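PDB 4F8Y: NADPH Quinone Oxidoreductase from Streptococcus mutans, which probably catalyses the FAD-dependent reduction of quinones such as menadione by NADPH, as a flavodoxin-like quinone oxidoreductase. Local coordinates for residues Leu77-Pro89 with Gln139-Lys151. Sequence-based numbering, arbitrary orientation.
Sequences LIFIFPIWWSGMP and QDYGKVLKKQILK. With FAD (flavin-adenine dinucleotide), chain E; VK3 (menadione), chain H.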
loop_
_atom_site.group_PDB
_atom_site.type_symbol
_atom_site.label_atom_id
_atom_site.label_comp_id
_atom_site.label_asym_id
_atom_site.label_seq_id
_atom_site.Cartn_x
_atom_site.Cartn_y
_atom_site.Cartn_z
ATOM N N LEU A 77 -8.542 17.301 1.201
ATOM C CA LEU A 77 -8.796 15.874 1.407
ATOM C C LEU A 77 -8.305 15.429 2.774
ATOM O O LEU A 77 -7.160 15.678 3.143
ATOM C CB LEU A 77 -8.120 15.028 0.326
ATOM C CG LEU A 77 -8.560 15.266 -1.119
ATOM C CD1 LEU A 77 -7.703 16.332 -1.792
ATOM C CD2 LEU A 77 -8.480 13.965 -1.887
ATOM N N ILE A 78 -9.175 14.773 3.530
ATOM C CA ILE A 78 -8.762 14.201 4.803
ATOM C C ILE A 78 -8.692 12.686 4.634
ATOM O O ILE A 78 -9.689 12.062 4.280
ATOM C CB ILE A 78 -9.738 14.572 5.944
ATOM C CG1 ILE A 78 -9.919 16.095 6.018
ATOM C CG2 ILE A 78 -9.248 13.998 7.260
ATOM C CD1 ILE A 78 -11.051 16.563 6.944
ATOM N N PHE A 79 -7.517 12.101 4.850
ATOM C CA PHE A 79 -7.367 10.647 4.788
ATOM C C PHE A 79 -7.362 10.034 6.193
ATOM O O PHE A 79 -6.535 10.397 7.030
ATOM C CB PHE A 79 -6.090 10.255 4.043
ATOM C CG PHE A 79 -6.099 10.611 2.576
ATOM C CD1 PHE A 79 -6.576 9.715 1.630
ATOM C CD2 PHE A 79 -5.627 11.837 2.144
ATOM C CE1 PHE A 79 -6.577 10.041 0.275
ATOM C CE2 PHE A 79 -5.630 12.169 0.789
ATOM C CZ PHE A 79 -6.104 11.268 -0.139
ATOM N N ILE A 80 -8.291 9.111 6.444
ATOM C CA ILE A 80 -8.363 8.410 7.730
ATOM C C ILE A 80 -8.163 6.903 7.550
ATOM O O ILE A 80 -8.971 6.242 6.899
ATOM C CB ILE A 80 -9.728 8.647 8.433
ATOM C CG1 ILE A 80 -9.952 10.139 8.698
ATOM C CG2 ILE A 80 -9.817 7.831 9.737
ATOM C CD1 ILE A 80 -11.354 10.466 9.158
ATOM N N PHE A 81 -7.103 6.352 8.139
ATOM C CA PHE A 81 -6.836 4.915 8.011
ATOM C C PHE A 81 -5.931 4.326 9.100
ATOM O O PHE A 81 -5.095 5.041 9.664
ATOM C CB PHE A 81 -6.273 4.583 6.609
ATOM C CG PHE A 81 -4.979 5.285 6.275
ATOM C CD1 PHE A 81 -3.759 4.711 6.590
ATOM C CD2 PHE A 81 -4.984 6.507 5.622
ATOM C CE1 PHE A 81 -2.567 5.358 6.274
ATOM C CE2 PHE A 81 -3.799 7.152 5.300
ATOM C CZ PHE A 81 -2.589 6.578 5.628
ATOM N N PRO A 82 -6.101 3.015 9.394
ATOM C CA PRO A 82 -5.137 2.300 10.245
ATOM C C PRO A 82 -3.886 1.977 9.444
ATOM O O PRO A 82 -3.978 1.727 8.240
ATOM C CB PRO A 82 -5.845 0.977 10.584
ATOM C CG PRO A 82 -7.084 0.919 9.760
ATOM C CD PRO A 82 -7.136 2.117 8.851
ATOM N N ILE A 83 -2.734 1.981 10.102
ATOM C CA ILE A 83 -1.522 1.469 9.490
ATOM C C ILE A 83 -1.605 -0.058 9.420
ATOM O O ILE A 83 -1.740 -0.718 10.454
ATOM C CB ILE A 83 -0.271 1.880 10.292
ATOM C CG1 ILE A 83 -0.030 3.383 10.158
ATOM C CG2 ILE A 83 0.954 1.117 9.809
ATOM C CD1 ILE A 83 0.012 3.865 8.721
ATOM N N TRP A 84 -1.562 -0.612 8.208
ATOM C CA TRP A 84 -1.419 -2.062 8.029
ATOM C C TRP A 84 -0.101 -2.360 7.312
ATOM O O TRP A 84 0.137 -1.892 6.190
ATOM C CB TRP A 84 -2.589 -2.675 7.236
ATOM C CG TRP A 84 -3.931 -2.653 7.926
ATOM C CD1 TRP A 84 -4.190 -2.349 9.234
ATOM C CD2 TRP A 84 -5.193 -2.978 7.333
ATOM N NE1 TRP A 84 -5.539 -2.451 9.486
ATOM C CE2 TRP A 84 -6.175 -2.839 8.338
ATOM C CE3 TRP A 84 -5.588 -3.371 6.048
ATOM C CZ2 TRP A 84 -7.529 -3.073 8.093
ATOM C CZ3 TRP A 84 -6.930 -3.610 5.809
ATOM C CH2 TRP A 84 -7.885 -3.457 6.826
ATOM N N TRP A 85 0.761 -3.132 7.966
ATOM C CA TRP A 85 2.096 -3.408 7.432
ATOM C C TRP A 85 2.829 -2.155 6.922
ATOM O O TRP A 85 3.266 -2.096 5.771
ATOM C CB TRP A 85 2.029 -4.518 6.382
ATOM C CG TRP A 85 1.591 -5.820 6.994
ATOM C CD1 TRP A 85 0.374 -6.424 6.861
ATOM C CD2 TRP A 85 2.361 -6.652 7.872
ATOM N NE1 TRP A 85 0.345 -7.594 7.585
ATOM C CE2 TRP A 85 1.553 -7.758 8.214
ATOM C CE3 TRP A 85 3.657 -6.575 8.394
ATOM C CZ2 TRP A 85 2.001 -8.781 9.051
ATOM C CZ3 TRP A 85 4.098 -7.589 9.227
ATOM C CH2 TRP A 85 3.272 -8.679 9.546
ATOM N N SER A 86 2.939 -1.162 7.810
ATOM C CA SER A 86 3.716 0.062 7.599
ATOM C C SER A 86 3.098 1.060 6.616
ATOM O O SER A 86 3.689 2.103 6.345
ATOM C CB SER A 86 5.135 -0.287 7.160
ATOM O OG SER A 86 5.688 -1.269 8.014
ATOM N N GLY A 87 1.920 0.746 6.080
ATOM C CA GLY A 87 1.292 1.628 5.116
ATOM C C GLY A 87 -0.213 1.519 4.958
ATOM O O GLY A 87 -0.922 1.006 5.820
ATOM N N MET A 88 -0.704 2.019 3.833
ATOM C CA MET A 88 -2.132 2.078 3.596
ATOM C C MET A 88 -2.704 0.681 3.440
ATOM O O MET A 88 -2.069 -0.176 2.825
ATOM C CB MET A 88 -2.416 2.878 2.328
ATOM C CG MET A 88 -2.003 4.329 2.396
ATOM S SD MET A 88 -2.276 5.116 0.804
ATOM C CE MET A 88 -0.840 4.531 -0.107
ATOM N N PRO A 89 -3.902 0.442 4.006
ATOM C CA PRO A 89 -4.629 -0.796 3.715
ATOM C C PRO A 89 -4.721 -0.995 2.202
ATOM O O PRO A 89 -4.789 -0.011 1.462
ATOM C CB PRO A 89 -6.018 -0.529 4.308
ATOM C CG PRO A 89 -5.767 0.412 5.420
ATOM C CD PRO A 89 -4.615 1.285 4.982
ATOM N N GLN A 139 10.252 3.117 7.799
ATOM C CA GLN A 139 9.795 3.387 6.442
ATOM C C GLN A 139 8.282 3.601 6.427
ATOM O O GLN A 139 7.534 2.890 7.115
ATOM C CB GLN A 139 10.173 2.230 5.518
ATOM C CG GLN A 139 11.662 2.011 5.422
ATOM C CD GLN A 139 12.327 3.089 4.617
ATOM O OE1 GLN A 139 11.972 3.314 3.471
ATOM N NE2 GLN A 139 13.296 3.771 5.212
ATOM N N ASP A 140 7.845 4.593 5.648
ATOM C CA ASP A 140 6.426 4.878 5.426
ATOM C C ASP A 140 5.696 5.307 6.708
ATOM O O ASP A 140 5.973 6.381 7.255
ATOM C CB ASP A 140 5.733 3.692 4.747
ATOM C CG ASP A 140 4.422 4.074 4.099
ATOM O OD1 ASP A 140 3.984 5.228 4.274
ATOM O OD2 ASP A 140 3.826 3.220 3.417
ATOM N N TYR A 141 4.770 4.480 7.194
ATOM C CA TYR A 141 3.869 4.900 8.279
ATOM C C TYR A 141 3.185 6.244 7.978
ATOM O O TYR A 141 3.150 7.147 8.827
ATOM C CB TYR A 141 4.602 4.962 9.624
ATOM C CG TYR A 141 4.711 3.626 10.319
ATOM C CD1 TYR A 141 3.912 3.325 11.414
ATOM C CD2 TYR A 141 5.609 2.666 9.881
ATOM C CE1 TYR A 141 4.008 2.099 12.056
ATOM C CE2 TYR A 141 5.709 1.440 10.514
ATOM C CZ TYR A 141 4.904 1.164 11.599
ATOM O OH TYR A 141 5.004 -0.049 12.229
ATOM N N GLY A 142 2.630 6.362 6.774
ATOM C CA GLY A 142 1.960 7.581 6.352
ATOM C C GLY A 142 2.863 8.566 5.632
ATOM O O GLY A 142 2.374 9.475 4.965
ATOM N N LYS A 143 4.176 8.384 5.771
ATOM C CA LYS A 143 5.164 9.242 5.119
ATOM C C LYS A 143 5.227 9.070 3.594
ATOM O O LYS A 143 5.543 10.016 2.882
ATOM C CB LYS A 143 6.558 9.065 5.743
ATOM C CG LYS A 143 6.677 9.591 7.163
ATOM C CD LYS A 143 8.109 9.507 7.676
ATOM C CE LYS A 143 8.537 8.061 7.919
ATOM N NZ LYS A 143 9.898 7.956 8.510
ATOM N N VAL A 144 4.939 7.875 3.090
ATOM C CA VAL A 144 4.885 7.679 1.640
ATOM C C VAL A 144 3.746 8.505 1.025
ATOM O O VAL A 144 3.978 9.312 0.131
ATOM C CB VAL A 144 4.782 6.174 1.241
ATOM C CG1 VAL A 144 4.341 6.019 -0.205
ATOM C CG2 VAL A 144 6.111 5.468 1.474
ATOM N N LEU A 145 2.523 8.313 1.516
ATOM C CA LEU A 145 1.355 9.077 1.053
ATOM C C LEU A 145 1.554 10.600 1.125
ATOM O O LEU A 145 1.241 11.319 0.183
ATOM C CB LEU A 145 0.102 8.667 1.836
ATOM C CG LEU A 145 -1.224 9.356 1.498
ATOM C CD1 LEU A 145 -1.666 9.006 0.082
ATOM C CD2 LEU A 145 -2.312 8.975 2.514
ATOM N N LYS A 146 2.071 11.090 2.244
ATOM C CA LYS A 146 2.389 12.504 2.369
ATOM C C LYS A 146 3.484 12.972 1.410
ATOM O O LYS A 146 3.297 13.927 0.654
ATOM C CB LYS A 146 2.828 12.838 3.798
ATOM C CG LYS A 146 3.504 14.201 3.878
ATOM C CD LYS A 146 3.476 14.797 5.271
ATOM C CE LYS A 146 3.966 16.233 5.240
ATOM N NZ LYS A 146 4.272 16.718 6.603
ATOM N N LYS A 147 4.636 12.310 1.466
ATOM C CA LYS A 147 5.840 12.793 0.789
ATOM C C LYS A 147 5.990 12.323 -0.658
ATOM O O LYS A 147 6.478 13.066 -1.511
ATOM C CB LYS A 147 7.097 12.406 1.585
ATOM C CG LYS A 147 7.064 12.830 3.037
ATOM N N GLN A 148 5.584 11.087 -0.936
ATOM C CA GLN A 148 5.857 10.493 -2.243
ATOM C C GLN A 148 4.620 10.226 -3.111
ATOM O O GLN A 148 4.737 9.724 -4.233
ATOM C CB GLN A 148 6.725 9.243 -2.071
ATOM C CG GLN A 148 8.078 9.591 -1.467
ATOM C CD GLN A 148 8.896 8.394 -1.066
ATOM O OE1 GLN A 148 9.843 8.522 -0.289
ATOM N NE2 GLN A 148 8.550 7.225 -1.594
ATOM N N ILE A 149 3.446 10.570 -2.589
ATOM C CA ILE A 149 2.207 10.505 -3.355
ATOM C C ILE A 149 1.571 11.895 -3.494
ATOM O O ILE A 149 1.560 12.478 -4.577
ATOM C CB ILE A 149 1.184 9.524 -2.731
ATOM C CG1 ILE A 149 1.819 8.147 -2.500
ATOM C CG2 ILE A 149 -0.051 9.406 -3.617
ATOM C CD1 ILE A 149 0.868 7.118 -1.917
ATOM N N LEU A 150 1.059 12.429 -2.390
ATOM C CA LEU A 150 0.293 13.670 -2.439
ATOM C C LEU A 150 1.144 14.847 -2.906
ATOM O O LEU A 150 0.714 15.628 -3.749
ATOM C CB LEU A 150 -0.400 13.955 -1.092
ATOM C CG LEU A 150 -1.429 12.921 -0.586
ATOM C CD1 LEU A 150 -1.915 13.249 0.815
ATOM C CD2 LEU A 150 -2.614 12.760 -1.534
ATOM N N LYS A 151 2.357 14.963 -2.384
ATOM C CA LYS A 151 3.228 16.082 -2.764
ATOM C C LYS A 151 3.581 16.123 -4.260
ATOM O O LYS A 151 3.494 17.186 -4.886
ATOM C CB LYS A 151 4.502 16.137 -1.876
HETATM P PA FAD E . -9.979 -0.992 16.995
HETATM O O1A FAD E . -9.505 -2.561 17.137
HETATM O O2A FAD E . -11.242 -0.920 16.265
HETATM O O5B FAD E . -10.134 -0.318 18.474
HETATM C C5B FAD E . -8.977 -0.114 19.239
HETATM C C4B FAD E . -9.269 0.289 20.675
HETATM O O4B FAD E . -10.001 1.546 20.862
HETATM C C3B FAD E . -10.142 -0.733 21.510
HETATM O O3B FAD E . -9.672 -1.185 22.747
HETATM C C2B FAD E . -11.530 -0.129 21.426
HETATM O O2B FAD E . -12.535 -0.688 22.229
HETATM C C1B FAD E . -11.174 1.297 21.582
HETATM N N9A FAD E . -12.222 2.255 21.239
HETATM C C8A FAD E . -13.155 2.147 20.288
HETATM N N7A FAD E . -13.919 3.300 20.306
HETATM C C5A FAD E . -13.425 4.120 21.294
HETATM C C6A FAD E . -13.799 5.364 21.738
HETATM N N6A FAD E . -14.925 6.048 21.120
HETATM N N1A FAD E . -13.135 5.948 22.743
HETATM C C2A FAD E . -12.088 5.315 23.330
HETATM N N3A FAD E . -11.721 4.082 22.887
HETATM C C4A FAD E . -12.388 3.494 21.874
HETATM N N1 FAD E . 0.309 -1.285 13.784
HETATM C C2 FAD E . 1.819 -1.103 13.995
HETATM O O2 FAD E . 2.196 0.016 14.728
HETATM N N3 FAD E . 2.590 -1.267 12.658
HETATM C C4 FAD E . 2.190 -2.385 11.603
HETATM O O4 FAD E . 2.662 -2.130 10.322
HETATM C C4X FAD E . 0.685 -2.738 11.615
HETATM N N5 FAD E . 0.118 -3.711 10.687
HETATM C C5X FAD E . -1.230 -4.221 10.847
HETATM C C6 FAD E . -1.720 -5.090 9.840
HETATM C C7 FAD E . -2.988 -5.587 9.944
HETATM C C7M FAD E . -3.527 -6.512 8.856
HETATM C C8 FAD E . -3.761 -5.250 11.001
HETATM C C8M FAD E . -5.180 -5.798 11.119
HETATM C C9 FAD E . -3.282 -4.410 11.972
HETATM C C9A FAD E . -1.972 -3.894 11.874
HETATM N N10 FAD E . -1.499 -3.003 12.909
HETATM C C10 FAD E . -0.160 -2.400 12.866
HETATM C "C1'" FAD E . -2.410 -2.531 13.930
HETATM C "C2'" FAD E . -3.314 -1.356 13.558
HETATM O "O2'" FAD E . -2.665 -0.205 13.075
HETATM C "C3'" FAD E . -4.350 -1.080 14.628
HETATM O "O3'" FAD E . -5.136 -2.194 14.939
HETATM C "C4'" FAD E . -5.187 0.128 14.258
HETATM O "O4'" FAD E . -4.452 1.217 13.800
HETATM C "C5'" FAD E . -6.159 0.539 15.340
HETATM O "O5'" FAD E . -7.238 1.249 14.831
HETATM P P FAD E . -8.646 0.414 14.751
HETATM O O1P FAD E . -9.837 1.445 14.273
HETATM O O2P FAD E . -8.502 -0.715 13.835
HETATM O O3P FAD E . -8.761 -0.131 16.304
HETATM C C1K VK3 H . 1.700 -6.091 12.636
HETATM O O1K VK3 H . 0.878 -6.960 11.908
HETATM C C2K VK3 H . 3.074 -5.787 12.139
HETATM C C3K VK3 H . 3.898 -4.941 12.860
HETATM C C4K VK3 H . 3.430 -4.361 14.070
HETATM O O4K VK3 H . 4.293 -3.515 14.794
HETATM C C5K VK3 H . 2.102 -4.654 14.545
HETATM C C6K VK3 H . 1.612 -4.086 15.751
HETATM C C7K VK3 H . 0.344 -4.372 16.192
HETATM C C8K VK3 H . -0.537 -5.282 15.411
HETATM C C9K VK3 H . -0.062 -5.830 14.253
HETATM C C10 VK3 H . 1.245 -5.536 13.791
HETATM C C11 VK3 H . 5.315 -4.638 12.372
HETATM O O HOH W 1 1.386 3.297 1.981
#
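S86 and Y141 bring the two backbones to 4.9 Å between CA atoms, where Y141 N donates to S86 O (2.7 Å, 151° at the hydrogen), while strand 77-82 and helix 143-150 run obliquely in opposing directions, their axes 11.9 Å apart at closest approach. I83 CG2 packs over one face of the Y141 ring, 4.2 Å from its centroid and 23° off the normal; S86 CA makes a second, off-centre CH-pi contact. D140 swings its carboxylate forward to the helix start, CG anti to its backbone N (chi1 -161°): OD1 accepts from V144 N, which arrives from above the carboxylate plane, whereas OD2 reaches M88 N through a water. Farther along, L145 splits its methyls, CD2 touching F81 CE2 at 3.6 Å and lying over a face of F79, CD1 meeting M88 SD. M88, bent at chi3, sets CE tip to tip against I149 CD1 (3.6 Å). S86 OG is hydrogen-bonded to Q148 NE2 of the second subunit. Y141 OH accepts from FAD N3 (2.7 Å), and W85 N and S86 N donate to flavin N5 and O4: the loop following central strand 76-82, with Y141 from 139-151, hydrogen-bonds the isoalloxazine, as expected of a flavodoxin-like flavin site.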